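Local structure of Aac(6')-Ih protein (Acinetobacter baumannii, 4E8O) at residues B[29-35]-B[54-58]; B[38-43]-B[100-105]; B[81-85]-B[124-130]; B[132-136]-B[148-153]. The protein probably transfers an acetyl group from acetyl coenzyme A to the 6'-amino group of aminoglycoside antibiotics, as a GNAT-fold resistance enzyme. All coordinates share one frame; numbering follows the deposited sequence.

Contact 1: B[29-35]-B[54-58]; sequences ESQLSDW and MRQLI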
loop_
_atom_site.group_PDB
_atom_site.type_symbol
_atom_site.label_atom_id
_atom_site.label_comp_id
_atom_site.label_asym_id
_atom_site.label_seq_id
_atom_site.Cartn_x
_atom_site.Cartn_y
_atom_site.Cartn_z
ATOM N N GLU B 29 -0.803 -4.730 27.861
ATOM C CA GLU B 29 -0.294 -6.101 27.939
ATOM C C GLU B 29 -1.195 -6.979 28.804
ATOM O O GLU B 29 -1.279 -8.192 28.607
ATOM C CB GLU B 29 1.135 -6.108 28.490
ATOM C CG GLU B 29 1.756 -7.493 28.610
ATOM C CD GLU B 29 3.079 -7.472 29.343
ATOM O OE1 GLU B 29 3.657 -6.373 29.491
ATOM O OE2 GLU B 29 3.538 -8.551 29.776
ATOM N N SER B 30 -1.879 -6.353 29.755
ATOM C CA SER B 30 -2.787 -7.066 30.647
ATOM C C SER B 30 -4.010 -7.626 29.915
ATOM O O SER B 30 -4.688 -8.518 30.428
ATOM C CB SER B 30 -3.231 -6.143 31.784
ATOM O OG SER B 30 -3.599 -4.868 31.287
ATOM N N GLN B 31 -4.275 -7.109 28.716
ATOM C CA GLN B 31 -5.476 -7.448 27.955
ATOM C C GLN B 31 -5.179 -8.217 26.664
ATOM O O GLN B 31 -5.998 -8.227 25.747
ATOM C CB GLN B 31 -6.247 -6.166 27.609
ATOM C CG GLN B 31 -6.713 -5.346 28.805
ATOM C CD GLN B 31 -7.047 -3.916 28.431
ATOM O OE1 GLN B 31 -6.345 -3.293 27.638
ATOM N NE2 GLN B 31 -8.126 -3.390 29.000
ATOM N N LEU B 32 -4.016 -8.855 26.595
ATOM C CA LEU B 32 -3.606 -9.576 25.389
ATOM C C LEU B 32 -4.539 -10.738 25.035
ATOM O O LEU B 32 -4.798 -11.002 23.857
ATOM C CB LEU B 32 -2.164 -10.072 25.532
ATOM C CG LEU B 32 -1.083 -8.988 25.536
ATOM C CD1 LEU B 32 0.246 -9.544 26.012
ATOM C CD2 LEU B 32 -0.931 -8.372 24.157
ATOM N N SER B 33 -5.046 -11.423 26.056
ATOM C CA SER B 33 -5.963 -12.545 25.854
ATOM C C SER B 33 -7.298 -12.106 25.243
ATOM O O SER B 33 -7.798 -12.742 24.310
ATOM C CB SER B 33 -6.196 -13.284 27.171
ATOM O OG SER B 33 -7.195 -14.272 27.023
ATOM N N ASP B 34 -7.871 -11.019 25.759
ATOM C CA ASP B 34 -9.103 -10.473 25.185
ATOM C C ASP B 34 -8.886 -10.027 23.742
ATOM O O ASP B 34 -9.777 -10.157 22.899
ATOM C CB ASP B 34 -9.605 -9.284 26.007
ATOM C CG ASP B 34 -10.058 -9.678 27.394
ATOM O OD1 ASP B 34 -10.523 -10.827 27.579
ATOM O OD2 ASP B 34 -9.953 -8.827 28.303
ATOM N N TRP B 35 -7.699 -9.487 23.474
ATOM C CA TRP B 35 -7.332 -9.010 22.145
ATOM C C TRP B 35 -7.165 -10.189 21.198
ATOM O O TRP B 35 -7.654 -10.158 20.067
ATOM C CB TRP B 35 -6.032 -8.202 22.223
ATOM C CG TRP B 35 -5.608 -7.550 20.927
ATOM C CD1 TRP B 35 -6.340 -7.440 19.778
ATOM C CD2 TRP B 35 -4.345 -6.924 20.659
ATOM N NE1 TRP B 35 -5.608 -6.786 18.815
ATOM C CE2 TRP B 35 -4.382 -6.458 19.331
ATOM C CE3 TRP B 35 -3.190 -6.709 21.417
ATOM C CZ2 TRP B 35 -3.304 -5.792 18.742
ATOM C CZ3 TRP B 35 -2.125 -6.049 20.835
ATOM C CH2 TRP B 35 -2.187 -5.598 19.510
ATOM N N MET B 54 1.300 -8.866 18.224
ATOM C CA MET B 54 0.613 -8.058 19.233
ATOM C C MET B 54 1.583 -7.376 20.202
ATOM O O MET B 54 1.384 -6.214 20.564
ATOM C CB MET B 54 -0.400 -8.917 20.005
ATOM C CG MET B 54 -1.637 -9.293 19.197
ATOM S SD MET B 54 -2.355 -10.875 19.682
ATOM C CE MET B 54 -2.852 -10.519 21.367
ATOM N N ARG B 55 2.633 -8.086 20.614
ATOM C CA ARG B 55 3.596 -7.528 21.566
ATOM C C ARG B 55 4.446 -6.408 20.969
ATOM O O ARG B 55 4.866 -5.502 21.684
ATOM C CB ARG B 55 4.492 -8.627 22.156
ATOM C CG ARG B 55 3.743 -9.616 23.033
ATOM C CD ARG B 55 4.665 -10.345 24.003
ATOM N NE ARG B 55 3.907 -11.038 25.041
ATOM C CZ ARG B 55 3.575 -10.499 26.210
ATOM N NH1 ARG B 55 3.937 -9.256 26.502
ATOM N NH2 ARG B 55 2.876 -11.202 27.089
ATOM N N GLN B 56 4.696 -6.472 19.662
ATOM C CA GLN B 56 5.423 -5.413 18.964
ATOM C C GLN B 56 4.558 -4.165 18.824
ATOM O O GLN B 56 4.982 -3.063 19.165
ATOM C CB GLN B 56 5.833 -5.878 17.562
ATOM C CG GLN B 56 6.799 -7.057 17.509
ATOM C CD GLN B 56 7.115 -7.460 16.076
ATOM O OE1 GLN B 56 6.773 -6.744 15.131
ATOM N NE2 GLN B 56 7.767 -8.606 15.909
ATOM N N LEU B 57 3.345 -4.362 18.306
ATOM C CA LEU B 57 2.400 -3.278 18.033
ATOM C C LEU B 57 2.183 -2.329 19.215
ATOM O O LEU B 57 2.121 -1.112 19.032
ATOM C CB LEU B 57 1.048 -3.849 17.572
ATOM C CG LEU B 57 0.996 -4.630 16.255
ATOM C CD1 LEU B 57 -0.403 -5.154 15.976
ATOM C CD2 LEU B 57 1.457 -3.764 15.105
ATOM N N ILE B 58 2.081 -2.882 20.422
ATOM C CA ILE B 58 1.765 -2.081 21.608
ATOM C C ILE B 58 2.917 -1.177 22.053
ATOM O O ILE B 58 2.729 -0.285 22.882
ATOM C CB ILE B 58 1.276 -2.951 22.798
ATOM C CG1 ILE B 58 2.266 -4.078 23.101
ATOM C CG2 ILE B 58 -0.110 -3.523 22.525
ATOM C CD1 ILE B 58 1.736 -5.107 24.085
#
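The paired helices that follow the first strand of the GNAT fold meet here through a Met-aromatic contact, in which Met-54, near the end of helix 47-57, lies over one face of the Trp-35 indole on helix 32-42. The methionine runs across the ring rather than pointing into it: CG sits 3.5 Å from the centroid of the six-membered ring of Trp-35, only 6° off its normal, and SD stands farther above the same face. A bend at the last torsion then turns CE of Met-54 back toward the indole and brings it to CD2 of Leu-32, 4.0 Å away. Leu-57 attends the indole differently, its CD1 lying near the ring plane at 4.0 Å from CH2 of Trp-35, while CG2 of Ile-58 comes in obliquely. The polar end of the indole turns to the sheet, where NE1 bonds to Glu-80.

Toward the surface the chemistry changes. Arg-55 stretches out so that its guanidinium lays one face against CD1 of Leu-32, and its edge is offered to Glu-29. Because the carboxylate plane stands 84° from that of the guanidinium, the two groups cannot form a flat two-pronged pair. What remains is a weak salt bridge, fairly straight at 160°, between NH1 of Arg-55 and OE2 of Glu-29 across 3.4 Å.

Contact 2: B[38-43]-B[100-105]; sequences LRCLLW and EGIFVL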
loop_
_atom_site.group_PDB
_atom_site.type_symbol
_atom_site.label_atom_id
_atom_site.label_comp_id
_atom_site.label_asym_id
_atom_site.label_seq_id
_atom_site.Cartn_x
_atom_site.Cartn_y
_atom_site.Cartn_z
ATOM N N LEU B 38 -10.529 -12.049 20.008
ATOM C CA LEU B 38 -11.236 -11.369 18.927
ATOM C C LEU B 38 -10.406 -11.342 17.649
ATOM O O LEU B 38 -10.943 -11.488 16.550
ATOM C CB LEU B 38 -11.610 -9.942 19.338
ATOM C CG LEU B 38 -12.623 -9.824 20.476
ATOM C CD1 LEU B 38 -12.911 -8.371 20.792
ATOM C CD2 LEU B 38 -13.900 -10.539 20.098
ATOM N N ARG B 39 -9.096 -11.158 17.802
ATOM C CA ARG B 39 -8.178 -11.095 16.670
ATOM C C ARG B 39 -8.184 -12.393 15.874
ATOM O O ARG B 39 -8.037 -12.374 14.652
ATOM C CB ARG B 39 -6.755 -10.800 17.157
ATOM C CG ARG B 39 -5.868 -10.110 16.139
ATOM C CD ARG B 39 -4.544 -9.690 16.763
ATOM N NE ARG B 39 -3.851 -8.692 15.955
ATOM C CZ ARG B 39 -2.778 -8.939 15.213
ATOM N NH1 ARG B 39 -2.255 -10.157 15.173
ATOM N NH2 ARG B 39 -2.221 -7.962 14.508
ATOM N N CYS B 40 -8.353 -13.518 16.562
ATOM C CA CYS B 40 -8.346 -14.817 15.887
ATOM C C CYS B 40 -9.639 -15.065 15.113
ATOM O O CYS B 40 -9.677 -15.902 14.209
ATOM C CB CYS B 40 -8.080 -15.954 16.879
ATOM S SG CYS B 40 -9.505 -16.458 17.880
ATOM N N LEU B 41 -10.695 -14.337 15.470
ATOM C CA LEU B 41 -11.950 -14.407 14.727
ATOM C C LEU B 41 -11.814 -13.606 13.439
ATOM O O LEU B 41 -12.306 -14.012 12.384
ATOM C CB LEU B 41 -13.105 -13.853 15.556
ATOM C CG LEU B 41 -13.334 -14.424 16.953
ATOM C CD1 LEU B 41 -14.588 -13.829 17.537
ATOM C CD2 LEU B 41 -13.436 -15.934 16.926
ATOM N N LEU B 42 -11.142 -12.462 13.537
ATOM C CA LEU B 42 -10.911 -11.599 12.386
ATOM C C LEU B 42 -9.908 -12.252 11.446
ATOM O O LEU B 42 -10.201 -12.481 10.270
ATOM C CB LEU B 42 -10.400 -10.228 12.842
ATOM C CG LEU B 42 -10.221 -9.137 11.781
ATOM C CD1 LEU B 42 -11.512 -8.926 11.010
ATOM C CD2 LEU B 42 -9.768 -7.827 12.414
ATOM N N TRP B 43 -8.728 -12.557 11.978
ATOM C CA TRP B 43 -7.678 -13.202 11.202
ATOM C C TRP B 43 -7.267 -14.518 11.852
ATOM O O TRP B 43 -6.367 -14.542 12.693
ATOM C CB TRP B 43 -6.455 -12.284 11.082
ATOM C CG TRP B 43 -6.751 -10.902 10.554
ATOM C CD1 TRP B 43 -7.372 -10.582 9.374
ATOM C CD2 TRP B 43 -6.407 -9.653 11.177
ATOM N NE1 TRP B 43 -7.445 -9.212 9.238
ATOM C CE2 TRP B 43 -6.857 -8.622 10.328
ATOM C CE3 TRP B 43 -5.764 -9.313 12.371
ATOM C CZ2 TRP B 43 -6.685 -7.270 10.639
ATOM C CZ3 TRP B 43 -5.594 -7.971 12.678
ATOM C CH2 TRP B 43 -6.052 -6.965 11.817
ATOM N N GLU B 100 -6.315 -1.056 9.748
ATOM C CA GLU B 100 -5.722 -2.365 9.540
ATOM C C GLU B 100 -6.752 -3.455 9.770
ATOM O O GLU B 100 -6.752 -4.469 9.072
ATOM C CB GLU B 100 -4.522 -2.565 10.464
ATOM C CG GLU B 100 -3.442 -1.500 10.321
ATOM C CD GLU B 100 -2.521 -1.748 9.148
ATOM O OE1 GLU B 100 -2.647 -2.806 8.502
ATOM O OE2 GLU B 100 -1.658 -0.884 8.872
ATOM N N GLY B 101 -7.635 -3.246 10.742
ATOM C CA GLY B 101 -8.641 -4.239 11.049
ATOM C C GLY B 101 -9.667 -3.742 12.037
ATOM O O GLY B 101 -9.347 -3.005 12.972
ATOM N N ILE B 102 -10.911 -4.149 11.825
ATOM C CA ILE B 102 -11.969 -3.858 12.772
ATOM C C ILE B 102 -12.856 -5.091 12.875
ATOM O O ILE B 102 -13.110 -5.769 11.876
ATOM C CB ILE B 102 -12.776 -2.612 12.347
ATOM C CG1 ILE B 102 -13.821 -2.255 13.408
ATOM C CG2 ILE B 102 -13.387 -2.809 10.962
ATOM C CD1 ILE B 102 -14.608 -0.997 13.093
ATOM N N PHE B 103 -13.295 -5.405 14.086
ATOM C CA PHE B 103 -14.185 -6.537 14.276
ATOM C C PHE B 103 -15.125 -6.279 15.433
ATOM O O PHE B 103 -14.684 -5.968 16.535
ATOM C CB PHE B 103 -13.397 -7.819 14.541
ATOM C CG PHE B 103 -14.258 -8.969 14.969
ATOM C CD1 PHE B 103 -14.989 -9.689 14.036
ATOM C CD2 PHE B 103 -14.349 -9.322 16.305
ATOM C CE1 PHE B 103 -15.794 -10.745 14.429
ATOM C CE2 PHE B 103 -15.147 -10.372 16.705
ATOM C CZ PHE B 103 -15.871 -11.088 15.766
ATOM N N VAL B 104 -16.419 -6.409 15.173
ATOM C CA VAL B 104 -17.434 -6.306 16.209
ATOM C C VAL B 104 -18.236 -7.599 16.201
ATOM O O VAL B 104 -18.585 -8.104 15.131
ATOM C CB VAL B 104 -18.385 -5.123 15.946
ATOM C CG1 VAL B 104 -19.381 -4.977 17.085
ATOM C CG2 VAL B 104 -17.600 -3.833 15.758
ATOM N N LEU B 105 -18.506 -8.149 17.383
ATOM C CA LEU B 105 -19.396 -9.303 17.495
ATOM C C LEU B 105 -20.767 -8.932 16.944
ATOM O O LEU B 105 -21.259 -7.834 17.211
ATOM C CB LEU B 105 -19.508 -9.762 18.950
ATOM C CG LEU B 105 -18.251 -10.424 19.514
ATOM C CD1 LEU B 105 -18.403 -10.722 20.997
ATOM C CD2 LEU B 105 -17.966 -11.692 18.748
#
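Leu-38 and Leu-41 close on the ring of Phe-103 from two directions, and this is the dense end of a helix-on-sheet contact in the GNAT fold. CD2 of Leu-38 meets the ring edge, near its plane, 3.6 Å from CE2 of Phe-103. Leu-41 instead comes over a face with CB, while its CD1 reaches to 3.5 Å from CZ of Phe-103. The phenylalanine can receive both because its CG is anti to the backbone N (chi1 170°), which carries the ring up from the strand to the helix.

At the other end the strand offers backbone instead of side chain. A classic beta bulge sets Glu-100 and Gly-101 together across from Glu-80 of the next strand, and CZ2 of Trp-43 comes within 3.6 Å of CA of Gly-101. The edge of the Trp-43 ring also meets the carbonyl O of Glu-100, with CZ2 3.2 Å from it, and CD2 of Leu-42 fits beside the same glycine.

The packing is looser at Leu-105, whose CD2 lies 4.2 Å from CD1 of the solvent-exposed Leu-41; that leucine thus has one tight neighbour, Phe-103, and one loose one.

The 38-42 part of the helix and strand segment 100-104 make an angle of 107° and their axes approach to 8.7 Å, and Leu-38 and Leu-42 also rest on Met-78 of the adjoining strand 75-84. On the other side of the sheet, Ile-102 and Val-104 pack against helix 113-127.

Contact 3: B[81-85]-B[124-130]; sequences ASIRY and WAKQFAC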
loop_
_atom_site.group_PDB
_atom_site.type_symbol
_atom_site.label_atom_id
_atom_site.label_comp_id
_atom_site.label_asym_id
_atom_site.label_seq_id
_atom_site.Cartn_x
_atom_site.Cartn_y
_atom_site.Cartn_z
ATOM N N ALA B 81 -5.115 0.215 13.845
ATOM C CA ALA B 81 -4.864 1.214 12.815
ATOM C C ALA B 81 -3.402 1.591 12.835
ATOM O O ALA B 81 -2.697 1.315 13.810
ATOM C CB ALA B 81 -5.742 2.445 13.023
ATOM N N SER B 82 -2.942 2.221 11.758
ATOM C CA SER B 82 -1.557 2.659 11.678
ATOM C C SER B 82 -1.467 4.020 11.014
ATOM O O SER B 82 -2.424 4.479 10.380
ATOM C CB SER B 82 -0.728 1.659 10.880
ATOM O OG SER B 82 -1.226 1.524 9.559
ATOM N N ILE B 83 -0.318 4.669 11.176
ATOM C CA ILE B 83 0.006 5.855 10.402
ATOM C C ILE B 83 0.956 5.410 9.295
ATOM O O ILE B 83 1.969 4.763 9.573
ATOM C CB ILE B 83 0.697 6.933 11.255
ATOM C CG1 ILE B 83 -0.135 7.265 12.503
ATOM C CG2 ILE B 83 0.953 8.177 10.417
ATOM C CD1 ILE B 83 -1.513 7.847 12.206
ATOM N N ARG B 84 0.628 5.740 8.046
ATOM C CA ARG B 84 1.426 5.307 6.895
ATOM C C ARG B 84 2.141 6.490 6.270
ATOM O O ARG B 84 1.520 7.527 6.027
ATOM C CB ARG B 84 0.532 4.663 5.833
ATOM C CG ARG B 84 -0.251 3.452 6.296
ATOM C CD ARG B 84 0.667 2.328 6.729
ATOM N NE ARG B 84 -0.049 1.057 6.842
ATOM C CZ ARG B 84 -0.224 0.210 5.831
ATOM N NH1 ARG B 84 0.264 0.494 4.627
ATOM N NH2 ARG B 84 -0.882 -0.925 6.024
ATOM N N TYR B 85 3.434 6.333 5.991
ATOM C CA TYR B 85 4.217 7.412 5.401
ATOM C C TYR B 85 4.542 7.148 3.934
ATOM O O TYR B 85 5.018 8.035 3.225
ATOM C CB TYR B 85 5.488 7.665 6.214
ATOM C CG TYR B 85 5.201 8.371 7.517
ATOM C CD1 TYR B 85 5.284 9.753 7.611
ATOM C CD2 TYR B 85 4.817 7.659 8.643
ATOM C CE1 TYR B 85 5.008 10.405 8.796
ATOM C CE2 TYR B 85 4.541 8.304 9.831
ATOM C CZ TYR B 85 4.635 9.674 9.899
ATOM O OH TYR B 85 4.360 10.315 11.083
ATOM N N TRP B 124 -6.874 10.434 17.209
ATOM C CA TRP B 124 -5.481 10.004 17.257
ATOM C C TRP B 124 -4.710 10.390 15.994
ATOM O O TRP B 124 -3.586 10.881 16.074
ATOM C CB TRP B 124 -5.420 8.489 17.477
ATOM C CG TRP B 124 -4.037 7.901 17.365
ATOM C CD1 TRP B 124 -2.995 8.078 18.230
ATOM C CD2 TRP B 124 -3.560 7.021 16.339
ATOM N NE1 TRP B 124 -1.899 7.373 17.798
ATOM C CE2 TRP B 124 -2.220 6.715 16.639
ATOM C CE3 TRP B 124 -4.137 6.468 15.193
ATOM C CZ2 TRP B 124 -1.445 5.876 15.832
ATOM C CZ3 TRP B 124 -3.372 5.636 14.396
ATOM C CH2 TRP B 124 -2.041 5.345 14.720
ATOM N N ALA B 125 -5.316 10.168 14.833
ATOM C CA ALA B 125 -4.658 10.464 13.564
ATOM C C ALA B 125 -4.427 11.962 13.379
ATOM O O ALA B 125 -3.460 12.369 12.735
ATOM C CB ALA B 125 -5.467 9.906 12.408
ATOM N N LYS B 126 -5.323 12.775 13.935
ATOM C CA LYS B 126 -5.194 14.231 13.870
ATOM C C LYS B 126 -3.914 14.704 14.543
ATOM O O LYS B 126 -3.324 15.703 14.131
ATOM C CB LYS B 126 -6.397 14.901 14.537
ATOM C CG LYS B 126 -7.449 15.415 13.572
ATOM C CD LYS B 126 -8.820 15.451 14.234
ATOM C CE LYS B 126 -9.833 16.204 13.383
ATOM N NZ LYS B 126 -11.204 15.616 13.494
ATOM N N GLN B 127 -3.499 13.990 15.588
ATOM C CA GLN B 127 -2.264 14.309 16.297
ATOM C C GLN B 127 -1.060 14.144 15.382
ATOM O O GLN B 127 -0.065 14.850 15.523
ATOM C CB GLN B 127 -2.093 13.406 17.520
ATOM C CG GLN B 127 -2.943 13.776 18.724
ATOM C CD GLN B 127 -2.309 13.312 20.021
ATOM O OE1 GLN B 127 -1.257 12.667 20.011
ATOM N NE2 GLN B 127 -2.937 13.643 21.145
ATOM N N PHE B 128 -1.160 13.208 14.444
ATOM C CA PHE B 128 -0.073 12.924 13.516
ATOM C C PHE B 128 -0.122 13.817 12.278
ATOM O O PHE B 128 0.570 13.555 11.293
ATOM C CB PHE B 128 -0.098 11.446 13.110
ATOM C CG PHE B 128 0.552 10.524 14.109
ATOM C CD1 PHE B 128 1.918 10.286 14.057
ATOM C CD2 PHE B 128 -0.198 9.887 15.091
ATOM C CE1 PHE B 128 2.528 9.439 14.966
ATOM C CE2 PHE B 128 0.406 9.036 16.006
ATOM C CZ PHE B 128 1.771 8.813 15.941
ATOM N N ALA B 129 -0.934 14.873 12.338
ATOM C CA ALA B 129 -1.125 15.793 11.214
ATOM C C ALA B 129 -1.646 15.090 9.957
ATOM O O ALA B 129 -1.283 15.446 8.832
ATOM C CB ALA B 129 0.156 16.571 10.917
ATOM N N CYS B 130 -2.506 14.096 10.160
ATOM C CA CYS B 130 -3.197 13.430 9.063
ATOM C C CYS B 130 -4.535 14.116 8.793
ATOM O O CYS B 130 -5.198 14.600 9.714
ATOM C CB CYS B 130 -3.462 11.966 9.407
ATOM S SG CYS B 130 -1.995 10.944 9.603
#
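Ile-83 fits its two-carbon branch into the angle between two aromatic rings, Trp-124 and Phe-128, that also touch each other and are turned to receive it face-on. Its terminal methyl, CD1, lies 3.9 Å from the centroid of the six-membered ring of Trp-124, 28° off the normal, and so sits over the face but displaced. CG1 of the isoleucine takes the second ring more squarely: it is 3.7 Å from the Phe-128 centroid and 14° off the normal. Both are CH-pi contacts, made by neighbouring carbons of one branch. With CG1 anti to the carbonyl carbon (chi1 -54°), the other branch of Ile-83 is left to face Cys-130, whose SG is 4.1 Å from CG2 and equally near CD1.

Trp-124 reaches the strand from the opposite direction, and its far rim also meets Ala-81, with CZ3 4.2 Å from CB of the alanine. At the outer end, the hydroxyl of Tyr-85 approaches Phe-128 obliquely, its chain crossing the phenylalanine at about a right angle.

The backbone turn that presents Phe-128 and Cys-130 is a Schellman motif ending helix 113-127. Ala-129 is its C-prime residue; N of Cys-130 bonds to O of Ala-125 and N of Ala-129 to O of Lys-126. The Ala-125 carbonyl accepts N of Phe-128 as well, from the opposite face of its plane. Beyond the turn, Ile-166 of the second subunit packs on Ala-125 and Cys-130.

The strand and helix thus meet mainly through apolar and CH-pi contacts, while the polar side chains of Ser-82 and Arg-84, on the far side of the strand, turn to Glu-100.

Contact 4: B[132-136]-B[148-153]; sequences EFASD and HQALGF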
loop_
_atom_site.group_PDB
_atom_site.type_symbol
_atom_site.label_atom_id
_atom_site.label_comp_id
_atom_site.label_asym_id
_atom_site.label_seq_id
_atom_site.Cartn_x
_atom_site.Cartn_y
_atom_site.Cartn_z
ATOM N N GLU B 132 -6.377 12.491 6.102
ATOM C CA GLU B 132 -7.034 11.393 5.405
ATOM C C GLU B 132 -6.937 10.090 6.201
ATOM O O GLU B 132 -5.932 9.831 6.872
ATOM C CB GLU B 132 -6.459 11.220 3.990
ATOM C CG GLU B 132 -6.877 12.317 3.009
ATOM C CD GLU B 132 -6.315 12.108 1.618
ATOM O OE1 GLU B 132 -5.156 11.658 1.510
ATOM O OE2 GLU B 132 -7.024 12.396 0.630
ATOM N N PHE B 133 -7.995 9.285 6.115
ATOM C CA PHE B 133 -8.116 8.014 6.826
ATOM C C PHE B 133 -8.522 7.005 5.758
ATOM O O PHE B 133 -9.636 7.068 5.225
ATOM C CB PHE B 133 -9.203 8.132 7.902
ATOM C CG PHE B 133 -9.299 6.946 8.838
ATOM C CD1 PHE B 133 -8.427 5.875 8.743
ATOM C CD2 PHE B 133 -10.281 6.914 9.820
ATOM C CE1 PHE B 133 -8.532 4.794 9.604
ATOM C CE2 PHE B 133 -10.392 5.838 10.687
ATOM C CZ PHE B 133 -9.517 4.775 10.578
ATOM N N ALA B 134 -7.613 6.093 5.431
ATOM C CA ALA B 134 -7.839 5.138 4.352
ATOM C C ALA B 134 -7.981 3.729 4.901
ATOM O O ALA B 134 -7.691 3.474 6.069
ATOM C CB ALA B 134 -6.707 5.196 3.337
ATOM N N SER B 135 -8.425 2.816 4.046
ATOM C CA SER B 135 -8.617 1.419 4.416
ATOM C C SER B 135 -8.693 0.638 3.118
ATOM O O SER B 135 -8.652 1.232 2.034
ATOM C CB SER B 135 -9.906 1.253 5.218
ATOM O OG SER B 135 -10.087 -0.085 5.664
ATOM N N ASP B 136 -8.783 -0.684 3.213
ATOM C CA ASP B 136 -8.987 -1.492 2.015
ATOM C C ASP B 136 -9.728 -2.775 2.360
ATOM O O ASP B 136 -9.923 -3.089 3.536
ATOM C CB ASP B 136 -7.658 -1.783 1.295
ATOM C CG ASP B 136 -6.739 -2.699 2.089
ATOM O OD1 ASP B 136 -7.053 -3.035 3.251
ATOM O OD2 ASP B 136 -5.683 -3.082 1.550
ATOM N N HIS B 148 -17.688 -0.505 5.216
ATOM C CA HIS B 148 -16.858 0.687 5.037
ATOM C C HIS B 148 -17.701 1.915 4.722
ATOM O O HIS B 148 -17.453 2.993 5.257
ATOM C CB HIS B 148 -15.822 0.480 3.929
ATOM C CG HIS B 148 -14.542 -0.128 4.404
ATOM N ND1 HIS B 148 -14.288 -1.481 4.332
ATOM C CD2 HIS B 148 -13.442 0.433 4.959
ATOM C CE1 HIS B 148 -13.089 -1.728 4.827
ATOM N NE2 HIS B 148 -12.554 -0.584 5.215
ATOM N N GLN B 149 -18.687 1.760 3.845
ATOM C CA GLN B 149 -19.546 2.882 3.489
ATOM C C GLN B 149 -20.431 3.298 4.659
ATOM O O GLN B 149 -20.751 4.471 4.812
ATOM C CB GLN B 149 -20.379 2.554 2.244
ATOM C CG GLN B 149 -19.532 2.234 1.005
ATOM C CD GLN B 149 -20.372 1.898 -0.214
ATOM O OE1 GLN B 149 -21.560 1.585 -0.100
ATOM N NE2 GLN B 149 -19.761 1.965 -1.390
ATOM N N ALA B 150 -20.803 2.337 5.497
ATOM C CA ALA B 150 -21.657 2.621 6.647
ATOM C C ALA B 150 -20.887 3.383 7.723
ATOM O O ALA B 150 -21.487 3.981 8.618
ATOM C CB ALA B 150 -22.236 1.336 7.210
ATOM N N LEU B 151 -19.559 3.346 7.630
ATOM C CA LEU B 151 -18.685 4.040 8.574
ATOM C C LEU B 151 -18.223 5.405 8.050
ATOM O O LEU B 151 -17.467 6.112 8.725
ATOM C CB LEU B 151 -17.470 3.172 8.924
ATOM C CG LEU B 151 -17.752 1.924 9.768
ATOM C CD1 LEU B 151 -16.484 1.135 10.058
ATOM C CD2 LEU B 151 -18.443 2.315 11.059
ATOM N N GLY B 152 -18.675 5.776 6.854
ATOM C CA GLY B 152 -18.335 7.072 6.292
ATOM C C GLY B 152 -17.196 7.033 5.288
ATOM O O GLY B 152 -16.785 8.080 4.778
ATOM N N PHE B 153 -16.676 5.840 5.009
ATOM C CA PHE B 153 -15.650 5.689 3.976
ATOM C C PHE B 153 -16.319 5.645 2.606
ATOM O O PHE B 153 -17.442 5.149 2.472
ATOM C CB PHE B 153 -14.829 4.409 4.184
ATOM C CG PHE B 153 -13.952 4.423 5.413
ATOM C CD1 PHE B 153 -14.474 4.110 6.661
ATOM C CD2 PHE B 153 -12.597 4.717 5.313
ATOM C CE1 PHE B 153 -13.667 4.112 7.791
ATOM C CE2 PHE B 153 -11.785 4.722 6.438
ATOM C CZ PHE B 153 -12.322 4.419 7.679
#
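His-148 links the last turn of helix 142-150 to strand 132-138 of the GNAT sheet, meeting Ser-135 through its imidazole. From CB, which leaves the helix toward the strand, the side chain passes to a ring set nearly crosswise (chi2 96°). CD2 of this ring lies against CB of Ser-135, 3.6 Å away, and also over one face of the Phe-153 ring. ND1 turns back to its own helix and bonds to the carbonyl of Ser-144. CE1 comes obliquely to the carbonyl O of Asp-136 at 3.7 Å. At the tip, NE2 makes a short hydrogen bond of 2.6 Å with OG of Ser-135, which lies at the ring edge near its plane. The first torsion of Ser-135 is close to trans (chi1 -177°), which carries OG away from the strand toward the imidazole.

Beside this polar link stands an aromatic one. Phe-153 turns its edge to the face of Phe-133 in a T-shaped pair, with centroids 5.1 Å apart and planes at 66°; CZ of Phe-153 is placed over the centre of the other ring. Gly-152, in a Schellman motif with positive phi, turns the chain so that Phe-153 heads toward the strand.

Phe-162 of the second subunit stacks on His-148, and a strand of that subunit pairs antiparallel with 132-136, continuing the sheet across the interface. Bonds at both ND1 and NE2 fix the rotation of the His-148 ring and satisfy both nitrogens of a buried imidazole.

In the fold
All four contacts set a helix or its end against the central sheet or another helix, yet their chemistry follows their place. Contacts 3 and 4 are buried and both touch the second subunit: one is almost wholly apolar across its segments, the other mixes aromatic packing with a buried polar bond. Contacts 1 and 2 share helix 32-42, are only partly buried and meet at Arg-39, which packs on Met-54 and Leu-57; only contact 1 has a salt bridge between its own two segments, at its solvent-exposed end. Contacts 2, 3 and 4 reach one sheet. Glu-100 of contact 2 binds Ser-82 and Arg-84 of contact 3, whereas Ile-102 merely touches Leu-151 of contact 4.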